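Local structure of alginate lyase (Paenibacillus sp. FPU-7, 6KFN) at residues F39-S44 and D80-T85; S74-G79 and M97-N102; Y210-I215 and N236-F241. The protein is an alginate lyase, probably breaking the glycosidic bonds of the polyuronate alginate by beta-elimination, and is built as a right-handed parallel beta-helix. All blocks are in the same frame, centred on the assembly; numbering follows the deposited sequence. Where two conformers were deposited one is given.

Interaction 1: F39-S44 and D80-T85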
# COMPACT_ATOMS: atom_id res chain seq x y z
N PHE A 39 0.91 -17.88 3.78
CA PHE A 39 -0.52 -18.24 3.67
C PHE A 39 -1.11 -17.74 2.36
O PHE A 39 -0.78 -16.65 1.90
CB PHE A 39 -1.22 -17.62 4.86
CG PHE A 39 -0.75 -18.22 6.16
CD1 PHE A 39 -1.01 -19.55 6.45
CD2 PHE A 39 -0.04 -17.46 7.07
CE1 PHE A 39 -0.51 -20.13 7.62
CE2 PHE A 39 0.47 -18.02 8.23
CZ PHE A 39 0.22 -19.35 8.49
N LYS A 40 -1.98 -18.56 1.76
CA LYS A 40 -2.52 -18.36 0.42
C LYS A 40 -4.04 -18.29 0.44
O LYS A 40 -4.70 -19.28 0.75
CB LYS A 40 -2.05 -19.47 -0.52
CG LYS A 40 -0.52 -19.55 -0.70
CD LYS A 40 -0.11 -20.85 -1.39
CE LYS A 40 1.40 -21.01 -1.39
NZ LYS A 40 1.97 -21.01 0.00
N ALA A 41 -4.57 -17.13 0.12
CA ALA A 41 -6.01 -16.88 0.03
C ALA A 41 -6.40 -16.94 -1.46
O ALA A 41 -6.25 -15.96 -2.17
CB ALA A 41 -6.34 -15.54 0.67
N GLU A 42 -6.81 -18.13 -1.91
CA GLU A 42 -6.98 -18.44 -3.33
C GLU A 42 -8.44 -18.44 -3.80
O GLU A 42 -8.71 -18.10 -4.95
CB GLU A 42 -6.36 -19.80 -3.68
CG GLU A 42 -4.88 -19.89 -3.49
CD GLU A 42 -4.23 -21.22 -3.83
OE1 GLU A 42 -4.92 -22.25 -3.95
OE2 GLU A 42 -3.00 -21.25 -3.96
N ALA A 43 -9.36 -18.86 -2.98
CA ALA A 43 -10.77 -18.95 -3.32
C ALA A 43 -11.34 -17.54 -3.50
O ALA A 43 -10.71 -16.56 -3.13
CB ALA A 43 -11.52 -19.70 -2.21
N SER A 44 -12.53 -17.45 -4.06
CA SER A 44 -13.23 -16.19 -4.19
C SER A 44 -14.55 -16.21 -3.46
O SER A 44 -15.34 -17.17 -3.55
CB SER A 44 -13.51 -15.85 -5.66
OG SER A 44 -12.31 -15.54 -6.33
N ASP A 80 -11.02 -13.14 -5.11
CA ASP A 80 -11.79 -11.93 -4.95
C ASP A 80 -12.62 -11.94 -3.67
O ASP A 80 -12.95 -12.99 -3.12
CB ASP A 80 -12.76 -11.75 -6.14
CG ASP A 80 -12.08 -11.60 -7.47
OD1 ASP A 80 -10.88 -11.30 -7.56
OD2 ASP A 80 -12.82 -11.74 -8.47
N TYR A 81 -13.00 -10.75 -3.20
CA TYR A 81 -13.99 -10.62 -2.13
C TYR A 81 -13.52 -11.31 -0.84
O TYR A 81 -14.28 -12.04 -0.20
CB TYR A 81 -15.38 -11.08 -2.58
CG TYR A 81 -16.05 -10.09 -3.50
CD1 TYR A 81 -16.61 -8.91 -2.97
CD2 TYR A 81 -16.17 -10.32 -4.85
CE1 TYR A 81 -17.23 -7.98 -3.74
CE2 TYR A 81 -16.82 -9.33 -5.67
CZ TYR A 81 -17.33 -8.21 -5.07
OH TYR A 81 -17.98 -7.27 -5.87
N TRP A 82 -12.30 -10.97 -0.43
CA TRP A 82 -11.81 -11.24 0.90
C TRP A 82 -11.90 -9.98 1.75
O TRP A 82 -11.54 -8.90 1.29
CB TRP A 82 -10.33 -11.70 0.88
CG TRP A 82 -10.15 -13.06 0.30
CD1 TRP A 82 -10.25 -13.38 -1.04
CD2 TRP A 82 -9.94 -14.29 1.01
NE1 TRP A 82 -10.08 -14.73 -1.21
CE2 TRP A 82 -9.92 -15.32 0.03
CE3 TRP A 82 -9.75 -14.61 2.36
CZ2 TRP A 82 -9.70 -16.63 0.37
CZ3 TRP A 82 -9.53 -15.93 2.68
CH2 TRP A 82 -9.52 -16.92 1.69
N ASN A 83 -12.31 -10.14 3.01
CA ASN A 83 -12.17 -9.13 4.06
C ASN A 83 -11.09 -9.61 5.01
O ASN A 83 -11.21 -10.68 5.61
CB ASN A 83 -13.48 -8.96 4.82
CG ASN A 83 -14.58 -8.34 3.96
OD1 ASN A 83 -14.30 -7.74 2.90
ND2 ASN A 83 -15.81 -8.42 4.42
N ILE A 84 -10.01 -8.84 5.08
CA ILE A 84 -8.83 -9.14 5.88
C ILE A 84 -8.76 -8.07 6.95
O ILE A 84 -8.54 -6.90 6.63
CB ILE A 84 -7.58 -9.14 4.98
CG1 ILE A 84 -7.72 -10.15 3.84
CG2 ILE A 84 -6.34 -9.41 5.81
CD1 ILE A 84 -6.82 -9.92 2.67
N THR A 85 -9.01 -8.45 8.22
CA THR A 85 -9.37 -7.47 9.23
C THR A 85 -8.61 -7.70 10.53
O THR A 85 -8.62 -8.80 11.08
CB THR A 85 -10.89 -7.55 9.52
OG1 THR A 85 -11.57 -7.41 8.28
CG2 THR A 85 -11.30 -6.48 10.49
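This is a tertiary contact between two faces of the beta-helix near its N-terminal end: the indole of W82, at the start of strand 82-85, reaches across to strand 39-41 and the turn that follows it. W82 leaves its backbone with CG anti to the carbonyl carbon, and although its first bond does not aim at the other segment, the ring swings over to it. The methyl of A41 lies on one face of the six-membered ring, CB standing 3.5 Å from the ring centroid and only 8° off the normal, a CH-pi contact. A side chain as small as alanine suits this place, because it lets the flat indole come right up to the strand. At the ring edge, W82 NE1 donates to A43 O over 2.7 Å with 149° at the hydrogen; the acceptor lies near the indole plane, while the donor stands above the plane of the carbonyl. Face contact and edge bond together fix the rotation of the ring, and the bond satisfies the one polar side-chain atom of a buried residue. In the right-handed parallel beta-helix, strands of successive turns stack into long faces around an apolar interior, and W82 takes part in filling it, also touching L18 of helix 11-19, I51 and V77. Toward the surface the contact becomes polar. S44 turns OG beside its own backbone N, where it accepts the N-H of D80 at 3.0 Å from D80 N in a nearly straight bond (173°), a task well suited to a short hydroxyl side chain. Alongside, S44 CA lies 3.4 Å from D80 O in a CA-H...O contact. The carboxylate of D80 is engaged elsewhere, its OD1 accepting from N102 ND2.

Interaction 2: S74-G79 and M97-N102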
# COMPACT_ATOMS: atom_id res chain seq x y z
N SER A 74 3.68 -12.57 3.93
CA SER A 74 2.83 -12.91 5.05
C SER A 74 1.50 -13.49 4.56
O SER A 74 1.00 -14.48 5.10
CB SER A 74 2.55 -11.73 5.95
OG SER A 74 3.74 -11.01 6.31
N LEU A 75 0.94 -12.89 3.51
CA LEU A 75 -0.32 -13.34 2.93
C LEU A 75 -0.29 -13.04 1.44
O LEU A 75 0.05 -11.93 1.04
CB LEU A 75 -1.48 -12.61 3.62
CG LEU A 75 -2.89 -13.00 3.18
CD1 LEU A 75 -3.21 -14.49 3.54
CD2 LEU A 75 -3.92 -12.08 3.78
N TYR A 76 -0.70 -14.03 0.64
CA TYR A 76 -0.75 -13.91 -0.82
C TYR A 76 -2.21 -14.12 -1.22
O TYR A 76 -2.74 -15.22 -1.03
CB TYR A 76 0.14 -14.97 -1.47
CG TYR A 76 0.21 -14.95 -2.97
CD1 TYR A 76 0.13 -13.80 -3.71
CD2 TYR A 76 0.39 -16.13 -3.68
CE1 TYR A 76 0.27 -13.80 -5.10
CE2 TYR A 76 0.53 -16.14 -5.05
CZ TYR A 76 0.46 -14.98 -5.76
OH TYR A 76 0.59 -15.04 -7.12
N VAL A 77 -2.85 -13.09 -1.77
CA VAL A 77 -4.27 -13.12 -2.10
C VAL A 77 -4.39 -13.16 -3.61
O VAL A 77 -3.92 -12.26 -4.30
CB VAL A 77 -5.00 -11.88 -1.53
CG1 VAL A 77 -6.50 -12.02 -1.80
CG2 VAL A 77 -4.72 -11.69 -0.05
N THR A 78 -5.07 -14.21 -4.13
CA THR A 78 -5.28 -14.41 -5.54
C THR A 78 -6.74 -14.59 -5.90
O THR A 78 -7.04 -14.81 -7.07
CB THR A 78 -4.45 -15.57 -6.10
OG1 THR A 78 -4.73 -16.74 -5.32
CG2 THR A 78 -2.97 -15.27 -6.05
N GLY A 79 -7.64 -14.48 -4.93
CA GLY A 79 -9.07 -14.53 -5.17
C GLY A 79 -9.71 -13.20 -4.82
O GLY A 79 -9.10 -12.27 -4.31
N MET A 97 0.69 -9.52 -0.74
CA MET A 97 0.75 -9.47 -2.20
C MET A 97 -0.61 -9.88 -2.72
O MET A 97 -1.13 -10.93 -2.34
CB MET A 97 1.83 -10.43 -2.72
CG MET A 97 1.94 -10.49 -4.25
SD MET A 97 2.54 -8.98 -5.04
CE MET A 97 4.21 -8.99 -4.49
N LEU A 98 -1.18 -9.06 -3.61
CA LEU A 98 -2.42 -9.38 -4.33
C LEU A 98 -2.09 -9.56 -5.79
O LEU A 98 -1.51 -8.68 -6.40
CB LEU A 98 -3.44 -8.26 -4.15
CG LEU A 98 -3.65 -7.98 -2.63
CD1 LEU A 98 -2.82 -6.86 -2.05
CD2 LEU A 98 -5.14 -7.64 -2.51
N ASP A 99 -2.43 -10.73 -6.34
CA ASP A 99 -2.32 -11.01 -7.77
C ASP A 99 -3.72 -11.31 -8.30
O ASP A 99 -4.39 -12.22 -7.81
CB ASP A 99 -1.41 -12.17 -8.12
CG ASP A 99 0.04 -11.81 -8.33
OD1 ASP A 99 0.33 -10.67 -8.72
OD2 ASP A 99 0.89 -12.75 -8.24
N HIS A 100 -4.14 -10.53 -9.31
CA HIS A 100 -5.46 -10.70 -9.92
C HIS A 100 -6.56 -10.90 -8.88
O HIS A 100 -7.45 -11.73 -9.05
CB HIS A 100 -5.48 -11.74 -11.05
CG HIS A 100 -5.00 -13.09 -10.67
ND1 HIS A 100 -5.74 -13.98 -9.91
CD2 HIS A 100 -3.82 -13.70 -10.95
CE1 HIS A 100 -5.03 -15.08 -9.76
NE2 HIS A 100 -3.87 -14.94 -10.38
N ALA A 101 -6.50 -10.08 -7.84
CA ALA A 101 -7.45 -10.12 -6.73
C ALA A 101 -8.24 -8.82 -6.72
O ALA A 101 -7.66 -7.75 -6.87
CB ALA A 101 -6.70 -10.29 -5.41
N ASN A 102 -9.55 -8.93 -6.53
CA ASN A 102 -10.43 -7.81 -6.73
C ASN A 102 -11.44 -7.73 -5.58
O ASN A 102 -11.88 -8.75 -5.04
CB ASN A 102 -11.21 -7.93 -8.04
CG ASN A 102 -10.28 -8.07 -9.22
OD1 ASN A 102 -9.82 -7.09 -9.76
ND2 ASN A 102 -9.89 -9.30 -9.55
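V77 and L98 form the apolar centre, their side chains on the same face of two adjacent parallel strands, with V77 CB 4.3 Å from L98 CG. The strands belong to one long parallel face of the right-handed beta-helix, and this pair looks into its interior, where V77 also packs on W82 and I84 while L98 meets V119 and F121. V77 carries CG1 anti to the backbone N, which brings that methyl 4.0 Å from A101 CB just beyond the strand; a small alanine fits beside it. The backbones are held in parallel register by three bonds running nearly along the C=O axes: M97 N to L75 O, V77 N to M97 O (2.8 Å) and D99 N to V77 O. On the other face Y76 and M97 lie side by side, pointing the same way, both with CG anti to the backbone N, and Y76 CE1 rests 3.8 Å from M97 CG. The long thioether chain then bends away toward H120 and R122 on the next strand. T78 puts its CG2 methyl over one face of the tyrosine ring, offset toward the rim. Past the strands, G79 O is buried with no polar partner, and A101 CB approaches it to 3.3 Å. At the polar edge D99 is shared: OD1 forms a salt bridge with R122 NE, which would probably favour the charged carboxylate. Y76 OH donates to the other oxygen, D99 OD2, at 2.6 Å; that oxygen accepts with its anti lone pair, and ring and carboxylate planes stand 77° apart.

Interaction 3: Y210-I215 and N236-F241. With NA (sodium ion), chain C.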
# COMPACT_ATOMS: atom_id res chain seq x y z
N TYR A 210 15.76 5.97 -6.33
CA TYR A 210 14.98 7.18 -6.66
C TYR A 210 13.86 7.50 -5.69
O TYR A 210 13.05 8.37 -5.99
CB TYR A 210 14.46 7.17 -8.11
CG TYR A 210 15.46 6.81 -9.15
CD1 TYR A 210 16.35 7.76 -9.62
CD2 TYR A 210 15.53 5.51 -9.69
CE1 TYR A 210 17.29 7.45 -10.61
CE2 TYR A 210 16.45 5.20 -10.68
CZ TYR A 210 17.32 6.17 -11.12
OH TYR A 210 18.23 5.85 -12.09
N ALA A 211 13.82 6.84 -4.58
CA ALA A 211 12.69 6.94 -3.66
C ALA A 211 12.94 8.09 -2.69
O ALA A 211 13.60 7.94 -1.65
CB ALA A 211 12.48 5.63 -2.91
N ASP A 212 12.43 9.25 -3.06
CA ASP A 212 12.80 10.51 -2.42
C ASP A 212 11.59 11.43 -2.26
O ASP A 212 11.73 12.65 -2.13
CB ASP A 212 13.96 11.18 -3.15
CG ASP A 212 13.66 11.57 -4.59
OD1 ASP A 212 12.52 11.44 -5.06
OD2 ASP A 212 14.64 11.97 -5.26
N SER A 213 10.40 10.84 -2.19
CA SER A 213 9.17 11.57 -1.95
C SER A 213 8.21 10.64 -1.20
O SER A 213 8.40 9.42 -1.17
CB SER A 213 8.53 12.05 -3.26
OG SER A 213 8.19 10.94 -4.09
N PHE A 214 7.16 11.22 -0.60
CA PHE A 214 6.13 10.38 0.03
C PHE A 214 5.43 9.49 -0.99
O PHE A 214 5.15 8.32 -0.73
CB PHE A 214 5.07 11.21 0.76
CG PHE A 214 5.58 12.19 1.80
CD1 PHE A 214 6.32 11.78 2.91
CD2 PHE A 214 5.26 13.53 1.68
CE1 PHE A 214 6.75 12.72 3.84
CE2 PHE A 214 5.67 14.44 2.62
CZ PHE A 214 6.41 14.04 3.71
N ILE A 215 5.05 10.11 -2.12
CA ILE A 215 4.32 9.43 -3.17
C ILE A 215 5.01 9.76 -4.49
O ILE A 215 5.41 10.90 -4.73
CB ILE A 215 2.83 9.88 -3.25
CG1 ILE A 215 2.16 9.72 -1.87
CG2 ILE A 215 2.10 9.08 -4.33
CD1 ILE A 215 0.71 10.15 -1.84
N ASN A 236 16.72 12.97 2.81
CA ASN A 236 16.50 12.09 1.66
C ASN A 236 15.18 12.40 0.93
O ASN A 236 14.99 11.91 -0.18
CB ASN A 236 16.56 10.63 2.07
CG ASN A 236 17.93 10.28 2.59
OD1 ASN A 236 18.91 10.48 1.88
ND2 ASN A 236 18.02 9.81 3.82
N ILE A 237 14.27 13.12 1.58
CA ILE A 237 12.99 13.50 0.96
C ILE A 237 13.21 14.84 0.28
O ILE A 237 13.47 15.86 0.94
CB ILE A 237 11.89 13.57 2.02
CG1 ILE A 237 11.66 12.19 2.62
CG2 ILE A 237 10.60 14.15 1.40
CD1 ILE A 237 10.71 12.19 3.82
N VAL A 238 13.13 14.84 -1.05
CA VAL A 238 13.38 16.00 -1.88
C VAL A 238 12.11 16.75 -2.24
O VAL A 238 12.16 17.96 -2.45
CB VAL A 238 14.16 15.55 -3.15
CG1 VAL A 238 14.22 16.66 -4.18
CG2 VAL A 238 15.54 15.06 -2.72
N ASP A 239 10.98 16.06 -2.35
CA ASP A 239 9.68 16.62 -2.69
C ASP A 239 8.65 15.86 -1.87
O ASP A 239 8.85 14.69 -1.55
CB ASP A 239 9.33 16.46 -4.17
CG ASP A 239 10.26 17.16 -5.12
OD1 ASP A 239 10.46 18.39 -4.96
OD2 ASP A 239 10.78 16.47 -6.04
N ALA A 240 7.50 16.48 -1.59
CA ALA A 240 6.40 15.72 -0.97
C ALA A 240 5.86 14.68 -1.95
O ALA A 240 5.78 13.48 -1.64
CB ALA A 240 5.27 16.65 -0.52
N PHE A 241 5.44 15.15 -3.14
CA PHE A 241 4.79 14.31 -4.13
C PHE A 241 5.44 14.58 -5.49
O PHE A 241 5.76 15.72 -5.81
CB PHE A 241 3.28 14.63 -4.24
CG PHE A 241 2.55 14.66 -2.91
CD1 PHE A 241 2.59 13.58 -2.04
CD2 PHE A 241 1.83 15.78 -2.53
CE1 PHE A 241 1.91 13.61 -0.83
CE2 PHE A 241 1.14 15.82 -1.33
CZ PHE A 241 1.18 14.74 -0.48
NA NA C . 11.64 10.05 -6.82
O HOH W 1 10.20 9.21 -5.14
O HOH W 2 10.88 8.46 -8.40
O HOH W 3 13.10 10.90 -8.47
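F214 and I237 cross at about a right angle, ring atom F214 CE1 meeting the end of the isoleucine, I237 CD1, at 4.0 Å. Across the same ring, F214 CD2 lies 3.8 Å from the small A240 CB, so the phenyl is held between a branched chain and a methyl; F214 CD2 also lies 4.2 Å from F241 CE1. I215 and F241 instead run side by side, pointing the same way, with I215 CD1 3.8 Å from F241 CE1. A240 CB also stands over the centre of the F241 ring. An alanine in place of F214 would remove the ring that joins I237, A240 and F241, and would probably loosen the packing between the two segments. F214 and A240 mark stacked corners of the right-handed beta-helix, where the chain turns before entering the neighbouring parallel strands 215-217 and 241-243. At the corner A240 O receives weak bonds from F214 N and I215 N, whereas V238 N makes a sound bond of 2.8 Å to D212 O, in the carbonyl plane. D212 holds CG in the crowded position between backbone N and carbonyl carbon (chi1 62°), with OD1 2.4 Å from the sodium ion; Y210 O binds the ion at 2.3 Å, and three waters and Q242 OE1 complete six ligands. Water 3 lies opposite water 1, and water 2 opposite D212 OD1. Water 1 accepts from D212 N and donates to S213 OG, which in turn donates to I215 O at 2.9 Å, so the serine hydroxyl acts from the second shell. From the other segment, D239 OD2 accepts from Q242 NE2, which is likely to steady the amide whose oxygen binds the metal.

Interactions 1 and 2 adjoin, their centres 7 Å apart, because strands 39-41 and 73-77 are neighbours in one parallel face: A41 N lies 2.9 Å from Y76 O and A41 O the same distance from T78 N, both probably hydrogen bonds. Strand 73-77 runs on through G79 into 80-85, so the segments of the two contacts alternate along the chain. Interaction 3 lies at corners leading into the same face much further along the helix, on the opposite side of the chain's centre, about 32 Å from interaction 1 and 28 Å from interaction 2 between centres. Only interaction 3 supplies sodium ligands; the M97 side chain in interaction 2 is about 13 Å from a bound sodium.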